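Local atomic coordinates of methyltransferase (Streptococcus mutans, PDB entry 2B78), a protein that probably transfers methyl groups from S-adenosylmethionine, perhaps to RNA, although its own substrate has not been established. Residues C114-S122 with L165-I176; N204-A212 with F226-G234. All blocks are in the same frame, centred on the assembly; numbering follows the deposited sequence.

Overall arrangement
Contact 1 closes before contact 2 opens along the chain; their centres are 27 Å apart and their nearest atoms about 9 Å apart, without touching. Contact 1 sets the hairpin of strands 110-115 and 118-123, in a five-stranded mixed sheet, against the chain that leaves that sheet's edge strand 162-165 and enters strand 174-178. Contact 2 pairs helices 200-210 and 225-232 beside the seven-stranded, Rossmann-like methyltransferase sheet. The two-stranded sheet 174-178/181-185 connects them: its first strand takes part in contact 1, and Y183 of its second touches I207 and A229. Contact 1 is remote from the cofactor site, whereas in contact 2 the F226 side chain lies about 10 Å from that of D242, seen to bind S-adenosylhomocysteine, here not bound.

Contact 1 (C114-S122 with L165-I176); sequences CYGDFVLFS and LYGQEAPEQFLI
F118, the last residue of the type II' turn Y115-F118 that joins strands 110-115 and 118-123 into a hairpin, meets the loop 168-171 with its whole ring. Its CB points toward the loop, and with CG anti to the carbonyl carbon (chi1 -63°) the ring is carried beneath A170. CG and CD2 come first under the methyl, CD2 lying 3.6 Å from A170 CB, with CD1 and CE2 also under it. That CB sits 3.4 Å from the centroid of the F118 ring and 6° off its normal, a nearly vertical CH-pi contact. At CE1 the ring edge meets Q168 O at 3.5 Å, close to the ring plane, while CZ at the tip lies 3.5 Å from A170 CA and also touches E169 O. The Y150 hydroxyl is hydrogen-bonded to both A170 N and E169 OE2.

Mixed aliphatic and aromatic clusters flank this centre. Toward the turn, F174 sets CZ 4.0 Å from Y115 CB, and I176 CG2 lies at the edge of the Y115 ring. Along the strand, L165 CD2 comes 3.7 Å from F121 CD2, and Y166 CE2 touches F121 CE2, both side chains crossing that of F121 at about a right angle. No hydrogen bond joins the segments, so the hold depends on shape and apolar contact; Q168 O, buried without a polar partner, is perhaps weakly compensated by the F118 ring hydrogens.

Contact 2 (N204-A212 with F226-G234); sequences NELINGSAA and FSVAAAMGG
Neighbouring helices of the Rossmann-like methyltransferase domain, 200-210 and 225-232, run side by side here and both end in Schellman motifs, with G209 and G234 as the C-prime residues. The axes of their short segments approach to 6.5 Å at a crossing angle of -28°, a closeness that small residues permit. L206 lays its CB against A229 CB at 3.9 Å; beyond, its two methyls part, CD1 reaching F226 CD1 at 3.7 Å and CD2 turning to A230 CB. I207, with CG1 anti to the carbonyl carbon (chi1 -65°), places that atom 3.7 Å from A229 CB. Where the helices finish, backbone meets backbone: G233, having no side chain, directs a nearly straight CA-H...O contact from its CA at L206 O (3.4 Å, 173° at the hydrogen), close also to I207 O.

A single water bridges the two ends. It donates to L206 O at 2.7 Å, accepts from A211 N and makes a weak bond to G233 O. With no direct hydrogen bond between the segments, the helices are joined by apolar contact and CA-H...O approaches, while this water supplies the polar link between their C-terminal ends.

Contact 1 (C114-S122 with L165-I176)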
loop_
_atom_site.group_PDB
_atom_site.type_symbol
_atom_site.label_atom_id
_atom_site.label_comp_id
_atom_site.label_asym_id
_atom_site.label_seq_id
_atom_site.Cartn_x
_atom_site.Cartn_y
_atom_site.Cartn_z
ATOM N N CYS A 114 3.572 0.463 -12.291
ATOM C CA CYS A 114 4.044 -0.176 -13.491
ATOM C C CYS A 114 4.356 -1.605 -13.082
ATOM O O CYS A 114 4.957 -1.853 -12.024
ATOM C CB CYS A 114 5.275 0.537 -14.053
ATOM S SG CYS A 114 6.816 0.213 -13.210
ATOM N N TYR A 115 3.894 -2.541 -13.900
ATOM C CA TYR A 115 4.104 -3.960 -13.680
ATOM C C TYR A 115 4.725 -4.506 -14.951
ATOM O O TYR A 115 4.018 -4.966 -15.842
ATOM C CB TYR A 115 2.768 -4.660 -13.422
ATOM C CG TYR A 115 2.245 -4.546 -12.006
ATOM C CD1 TYR A 115 2.537 -5.530 -11.054
ATOM C CD2 TYR A 115 1.448 -3.468 -11.617
ATOM C CE1 TYR A 115 2.033 -5.446 -9.743
ATOM C CE2 TYR A 115 0.949 -3.374 -10.311
ATOM C CZ TYR A 115 1.244 -4.370 -9.387
ATOM O OH TYR A 115 0.711 -4.302 -8.116
ATOM N N GLY A 116 6.049 -4.452 -15.043
ATOM C CA GLY A 116 6.698 -4.945 -16.242
ATOM C C GLY A 116 6.409 -4.035 -17.421
ATOM O O GLY A 116 6.728 -2.844 -17.389
ATOM N N ASP A 117 5.789 -4.588 -18.458
ATOM C CA ASP A 117 5.466 -3.814 -19.655
ATOM C C ASP A 117 4.089 -3.156 -19.631
ATOM O O ASP A 117 3.706 -2.481 -20.585
ATOM C CB ASP A 117 5.565 -4.704 -20.891
ATOM C CG ASP A 117 6.977 -5.184 -21.153
ATOM O OD1 ASP A 117 7.892 -4.332 -21.238
ATOM O OD2 ASP A 117 7.170 -6.410 -21.276
ATOM N N PHE A 118 3.356 -3.342 -18.541
ATOM C CA PHE A 118 2.017 -2.781 -18.412
ATOM C C PHE A 118 1.885 -1.836 -17.222
ATOM O O PHE A 118 2.642 -1.927 -16.252
ATOM C CB PHE A 118 1.005 -3.924 -18.281
ATOM C CG PHE A 118 0.950 -4.820 -19.486
ATOM C CD1 PHE A 118 0.100 -4.529 -20.549
ATOM C CD2 PHE A 118 1.781 -5.936 -19.576
ATOM C CE1 PHE A 118 0.081 -5.338 -21.687
ATOM C CE2 PHE A 118 1.767 -6.747 -20.710
ATOM C CZ PHE A 118 0.915 -6.444 -21.764
ATOM N N VAL A 119 0.928 -0.919 -17.304
ATOM C CA VAL A 119 0.699 0.021 -16.219
ATOM C C VAL A 119 -0.680 -0.190 -15.628
ATOM O O VAL A 119 -1.579 -0.731 -16.288
ATOM C CB VAL A 119 0.837 1.484 -16.685
ATOM C CG1 VAL A 119 2.264 1.746 -17.083
ATOM C CG2 VAL A 119 -0.099 1.771 -17.851
ATOM N N LEU A 120 -0.839 0.229 -14.377
ATOM C CA LEU A 120 -2.106 0.091 -13.679
ATOM C C LEU A 120 -2.510 1.405 -13.015
ATOM O O LEU A 120 -1.843 1.882 -12.099
ATOM C CB LEU A 120 -2.010 -1.016 -12.623
ATOM C CG LEU A 120 -3.304 -1.281 -11.843
ATOM C CD1 LEU A 120 -4.363 -1.860 -12.786
ATOM C CD2 LEU A 120 -3.029 -2.241 -10.693
ATOM N N PHE A 121 -3.607 1.980 -13.504
ATOM C CA PHE A 121 -4.162 3.224 -12.991
ATOM C C PHE A 121 -5.181 2.872 -11.920
ATOM O O PHE A 121 -5.920 1.890 -12.061
ATOM C CB PHE A 121 -4.912 3.972 -14.098
ATOM C CG PHE A 121 -4.029 4.672 -15.087
ATOM C CD1 PHE A 121 -3.815 6.041 -14.996
ATOM C CD2 PHE A 121 -3.427 3.969 -16.127
ATOM C CE1 PHE A 121 -3.015 6.698 -15.927
ATOM C CE2 PHE A 121 -2.626 4.625 -17.062
ATOM C CZ PHE A 121 -2.421 5.986 -16.960
ATOM N N SER A 122 -5.234 3.675 -10.864
ATOM C CA SER A 122 -6.208 3.464 -9.807
ATOM C C SER A 122 -6.893 4.787 -9.521
ATOM O O SER A 122 -6.238 5.804 -9.250
ATOM C CB SER A 122 -5.545 2.917 -8.541
ATOM O OG SER A 122 -5.110 1.584 -8.749
ATOM N N LEU A 165 -7.632 -0.777 -20.016
ATOM C CA LEU A 165 -7.753 0.653 -20.334
ATOM C C LEU A 165 -7.292 1.065 -21.725
ATOM O O LEU A 165 -8.030 1.743 -22.445
ATOM C CB LEU A 165 -7.002 1.493 -19.294
ATOM C CG LEU A 165 -7.161 3.012 -19.437
ATOM C CD1 LEU A 165 -8.637 3.375 -19.352
ATOM C CD2 LEU A 165 -6.361 3.733 -18.348
ATOM N N TYR A 166 -6.071 0.689 -22.099
ATOM C CA TYR A 166 -5.579 1.022 -23.434
ATOM C C TYR A 166 -4.441 0.113 -23.856
ATOM O O TYR A 166 -3.845 -0.571 -23.025
ATOM C CB TYR A 166 -5.146 2.499 -23.518
ATOM C CG TYR A 166 -3.878 2.894 -22.769
ATOM C CD1 TYR A 166 -2.633 2.385 -23.135
ATOM C CD2 TYR A 166 -3.927 3.811 -21.717
ATOM C CE1 TYR A 166 -1.467 2.781 -22.477
ATOM C CE2 TYR A 166 -2.765 4.213 -21.051
ATOM C CZ TYR A 166 -1.540 3.691 -21.442
ATOM O OH TYR A 166 -0.393 4.091 -20.808
ATOM N N GLY A 167 -4.150 0.095 -25.154
ATOM C CA GLY A 167 -3.066 -0.732 -25.657
ATOM C C GLY A 167 -3.323 -2.227 -25.695
ATOM O O GLY A 167 -4.465 -2.677 -25.796
ATOM N N GLN A 168 -2.242 -2.999 -25.625
ATOM C CA GLN A 168 -2.321 -4.456 -25.654
ATOM C C GLN A 168 -2.883 -5.018 -24.357
ATOM O O GLN A 168 -2.894 -4.345 -23.326
ATOM C CB GLN A 168 -0.933 -5.064 -25.874
ATOM C CG GLN A 168 -0.407 -5.031 -27.302
ATOM C CD GLN A 168 1.046 -5.478 -27.383
ATOM O OE1 GLN A 168 1.442 -6.464 -26.762
ATOM N NE2 GLN A 168 1.847 -4.750 -28.151
ATOM N N GLU A 169 -3.359 -6.257 -24.418
ATOM C CA GLU A 169 -3.881 -6.930 -23.237
ATOM C C GLU A 169 -2.688 -7.660 -22.634
ATOM O O GLU A 169 -1.741 -8.005 -23.343
ATOM C CB GLU A 169 -4.962 -7.948 -23.625
ATOM C CG GLU A 169 -6.327 -7.357 -23.931
ATOM C CD GLU A 169 -7.212 -7.215 -22.700
ATOM O OE1 GLU A 169 -8.319 -6.651 -22.839
ATOM O OE2 GLU A 169 -6.816 -7.668 -21.596
ATOM N N ALA A 170 -2.730 -7.889 -21.326
ATOM C CA ALA A 170 -1.655 -8.585 -20.635
ATOM C C ALA A 170 -2.114 -10.000 -20.323
ATOM O O ALA A 170 -3.311 -10.273 -20.285
ATOM C CB ALA A 170 -1.314 -7.855 -19.330
ATOM N N PRO A 171 -1.168 -10.931 -20.117
ATOM C CA PRO A 171 -1.596 -12.294 -19.800
ATOM C C PRO A 171 -2.382 -12.170 -18.502
ATOM O O PRO A 171 -2.081 -11.292 -17.691
ATOM C CB PRO A 171 -0.275 -13.032 -19.603
ATOM C CG PRO A 171 0.646 -12.324 -20.551
ATOM C CD PRO A 171 0.293 -10.867 -20.312
ATOM N N GLU A 172 -3.378 -13.026 -18.289
ATOM C CA GLU A 172 -4.168 -12.933 -17.065
ATOM C C GLU A 172 -3.258 -12.941 -15.846
ATOM O O GLU A 172 -3.542 -12.265 -14.854
ATOM C CB GLU A 172 -5.191 -14.063 -16.985
ATOM C CG GLU A 172 -6.423 -13.831 -17.869
ATOM C CD GLU A 172 -7.027 -12.441 -17.696
ATOM O OE1 GLU A 172 -7.265 -12.022 -16.539
ATOM O OE2 GLU A 172 -7.267 -11.765 -18.722
ATOM N N GLN A 173 -2.157 -13.685 -15.946
ATOM C CA GLN A 173 -1.160 -13.771 -14.879
ATOM C C GLN A 173 0.232 -13.817 -15.495
ATOM O O GLN A 173 0.458 -14.533 -16.472
ATOM C CB GLN A 173 -1.382 -15.023 -14.029
ATOM C CG GLN A 173 -2.548 -14.909 -13.075
ATOM C CD GLN A 173 -2.757 -16.166 -12.258
ATOM O OE1 GLN A 173 -1.809 -16.730 -11.712
ATOM N NE2 GLN A 173 -4.009 -16.609 -12.161
ATOM N N PHE A 174 1.161 -13.048 -14.933
ATOM C CA PHE A 174 2.527 -13.027 -15.440
ATOM C C PHE A 174 3.492 -12.700 -14.308
ATOM O O PHE A 174 3.067 -12.305 -13.222
ATOM C CB PHE A 174 2.661 -12.010 -16.586
ATOM C CG PHE A 174 2.324 -10.586 -16.197
ATOM C CD1 PHE A 174 3.309 -9.729 -15.703
ATOM C CD2 PHE A 174 1.023 -10.111 -16.317
ATOM C CE1 PHE A 174 2.997 -8.406 -15.330
ATOM C CE2 PHE A 174 0.695 -8.796 -15.952
ATOM C CZ PHE A 174 1.680 -7.944 -15.458
ATOM N N LEU A 175 4.787 -12.864 -14.561
ATOM C CA LEU A 175 5.799 -12.604 -13.548
ATOM C C LEU A 175 6.466 -11.246 -13.699
ATOM O O LEU A 175 6.569 -10.704 -14.805
ATOM C CB LEU A 175 6.890 -13.673 -13.613
ATOM C CG LEU A 175 6.521 -15.152 -13.479
ATOM C CD1 LEU A 175 7.758 -16.008 -13.786
ATOM C CD2 LEU A 175 5.988 -15.432 -12.091
ATOM N N ILE A 176 6.885 -10.685 -12.567
ATOM C CA ILE A 176 7.630 -9.434 -12.546
ATOM C C ILE A 176 8.795 -9.740 -11.620
ATOM O O ILE A 176 8.828 -10.815 -10.996
ATOM C CB ILE A 176 6.788 -8.221 -12.029
ATOM C CG1 ILE A 176 6.208 -8.493 -10.641
ATOM C CG2 ILE A 176 5.666 -7.902 -13.035
ATOM C CD1 ILE A 176 7.157 -8.164 -9.500
#

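Contact 2 (N204-A212 with F226-G234)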
loop_
_atom_site.group_PDB
_atom_site.type_symbol
_atom_site.label_atom_id
_atom_site.label_comp_id
_atom_site.label_asym_id
_atom_site.label_seq_id
_atom_site.Cartn_x
_atom_site.Cartn_y
_atom_site.Cartn_z
ATOM N N ASN A 204 12.786 -7.352 0.961
ATOM C CA ASN A 204 14.227 -7.295 0.710
ATOM C C ASN A 204 15.010 -7.788 1.933
ATOM O O ASN A 204 16.021 -8.481 1.798
ATOM C CB ASN A 204 14.672 -5.860 0.377
ATOM C CG ASN A 204 16.139 -5.782 -0.026
ATOM O OD1 ASN A 204 16.571 -6.431 -0.992
ATOM N ND2 ASN A 204 16.912 -4.982 0.705
ATOM N N GLU A 205 14.549 -7.407 3.124
ATOM C CA GLU A 205 15.214 -7.807 4.368
ATOM C C GLU A 205 15.176 -9.319 4.535
ATOM O O GLU A 205 16.149 -9.933 4.986
ATOM C CB GLU A 205 14.528 -7.162 5.578
ATOM C CG GLU A 205 14.615 -5.646 5.605
ATOM C CD GLU A 205 16.019 -5.155 5.871
ATOM O OE1 GLU A 205 16.506 -5.355 7.005
ATOM O OE2 GLU A 205 16.642 -4.579 4.952
ATOM N N LEU A 206 14.044 -9.911 4.182
ATOM C CA LEU A 206 13.852 -11.350 4.296
ATOM C C LEU A 206 14.733 -12.086 3.292
ATOM O O LEU A 206 15.391 -13.079 3.624
ATOM C CB LEU A 206 12.368 -11.677 4.068
ATOM C CG LEU A 206 11.455 -11.252 5.227
ATOM C CD1 LEU A 206 9.988 -11.202 4.812
ATOM C CD2 LEU A 206 11.649 -12.251 6.375
ATOM N N ILE A 207 14.758 -11.591 2.057
ATOM C CA ILE A 207 15.577 -12.205 1.020
ATOM C C ILE A 207 17.031 -12.096 1.401
ATOM O O ILE A 207 17.841 -12.956 1.062
ATOM C CB ILE A 207 15.372 -11.505 -0.325
ATOM C CG1 ILE A 207 13.925 -11.720 -0.766
ATOM C CG2 ILE A 207 16.366 -12.035 -1.360
ATOM C CD1 ILE A 207 13.508 -10.869 -1.931
ATOM N N ASN A 208 17.352 -11.030 2.121
ATOM C CA ASN A 208 18.704 -10.765 2.580
ATOM C C ASN A 208 19.215 -11.724 3.664
ATOM O O ASN A 208 20.429 -11.845 3.888
ATOM C CB ASN A 208 18.765 -9.335 3.092
ATOM C CG ASN A 208 19.804 -8.543 2.398
ATOM O OD1 ASN A 208 20.972 -8.963 2.361
ATOM N ND2 ASN A 208 19.423 -7.391 1.835
ATOM N N GLY A 209 18.292 -12.403 4.338
ATOM C CA GLY A 209 18.690 -13.347 5.365
ATOM C C GLY A 209 18.175 -13.071 6.768
ATOM O O GLY A 209 18.649 -13.678 7.732
ATOM N N SER A 210 17.198 -12.182 6.901
ATOM C CA SER A 210 16.667 -11.863 8.220
ATOM C C SER A 210 16.083 -13.103 8.895
ATOM O O SER A 210 16.066 -13.183 10.119
ATOM C CB SER A 210 15.603 -10.758 8.128
ATOM O OG SER A 210 14.411 -11.221 7.518
ATOM N N ALA A 211 15.612 -14.064 8.099
ATOM C CA ALA A 211 15.037 -15.298 8.634
ATOM C C ALA A 211 15.882 -16.532 8.294
ATOM O O ALA A 211 15.396 -17.666 8.341
ATOM C CB ALA A 211 13.607 -15.476 8.104
ATOM N N ALA A 212 17.154 -16.322 7.956
ATOM C CA ALA A 212 18.028 -17.439 7.613
ATOM C C ALA A 212 18.088 -18.501 8.706
ATOM O O ALA A 212 18.386 -18.198 9.865
ATOM C CB ALA A 212 19.438 -16.929 7.302
ATOM N N PHE A 226 5.669 -12.759 1.391
ATOM C CA PHE A 226 6.690 -12.680 2.456
ATOM C C PHE A 226 7.345 -14.043 2.654
ATOM O O PHE A 226 8.533 -14.140 2.975
ATOM C CB PHE A 226 6.084 -12.261 3.805
ATOM C CG PHE A 226 5.774 -10.799 3.931
ATOM C CD1 PHE A 226 6.731 -9.829 3.649
ATOM C CD2 PHE A 226 4.520 -10.392 4.391
ATOM C CE1 PHE A 226 6.444 -8.474 3.829
ATOM C CE2 PHE A 226 4.224 -9.047 4.575
ATOM C CZ PHE A 226 5.189 -8.082 4.293
ATOM N N SER A 227 6.558 -15.101 2.477
ATOM C CA SER A 227 7.058 -16.452 2.650
ATOM C C SER A 227 8.079 -16.821 1.581
ATOM O O SER A 227 9.124 -17.413 1.883
ATOM C CB SER A 227 5.892 -17.438 2.629
ATOM O OG SER A 227 4.998 -17.143 3.684
ATOM N N VAL A 228 7.787 -16.465 0.331
ATOM C CA VAL A 228 8.711 -16.754 -0.758
ATOM C C VAL A 228 10.005 -15.953 -0.561
ATOM O O VAL A 228 11.099 -16.461 -0.808
ATOM C CB VAL A 228 8.063 -16.439 -2.149
ATOM C CG1 VAL A 228 7.886 -14.943 -2.336
ATOM C CG2 VAL A 228 8.910 -17.024 -3.266
ATOM N N ALA A 229 9.878 -14.714 -0.092
ATOM C CA ALA A 229 11.040 -13.855 0.162
ATOM C C ALA A 229 11.926 -14.509 1.225
ATOM O O ALA A 229 13.150 -14.642 1.062
ATOM C CB ALA A 229 10.572 -12.469 0.644
ATOM N N ALA A 230 11.302 -14.923 2.319
ATOM C CA ALA A 230 12.035 -15.578 3.395
ATOM C C ALA A 230 12.702 -16.865 2.897
ATOM O O ALA A 230 13.836 -17.169 3.270
ATOM C CB ALA A 230 11.086 -15.882 4.547
ATOM N N ALA A 231 12.001 -17.615 2.051
ATOM C CA ALA A 231 12.539 -18.854 1.500
ATOM C C ALA A 231 13.808 -18.582 0.684
ATOM O O ALA A 231 14.780 -19.345 0.753
ATOM C CB ALA A 231 11.480 -19.534 0.619
ATOM N N MET A 232 13.787 -17.498 -0.096
ATOM C CA MET A 232 14.929 -17.120 -0.924
ATOM C C MET A 232 16.079 -16.595 -0.074
ATOM O O MET A 232 17.210 -16.471 -0.548
ATOM C CB MET A 232 14.523 -16.051 -1.944
ATOM C CG MET A 232 13.620 -16.566 -3.068
ATOM S SD MET A 232 14.332 -17.960 -3.962
ATOM C CE MET A 232 15.748 -17.167 -4.765
ATOM N N GLY A 233 15.770 -16.283 1.181
ATOM C CA GLY A 233 16.768 -15.779 2.109
ATOM C C GLY A 233 17.211 -16.873 3.061
ATOM O O GLY A 233 17.757 -16.599 4.128
ATOM N N GLY A 234 16.932 -18.120 2.692
ATOM C CA GLY A 234 17.366 -19.247 3.501
ATOM C C GLY A 234 16.576 -19.655 4.726
ATOM O O GLY A 234 17.128 -20.302 5.619
HETATM O O HOH W 1 15.628 -15.092 5.445
#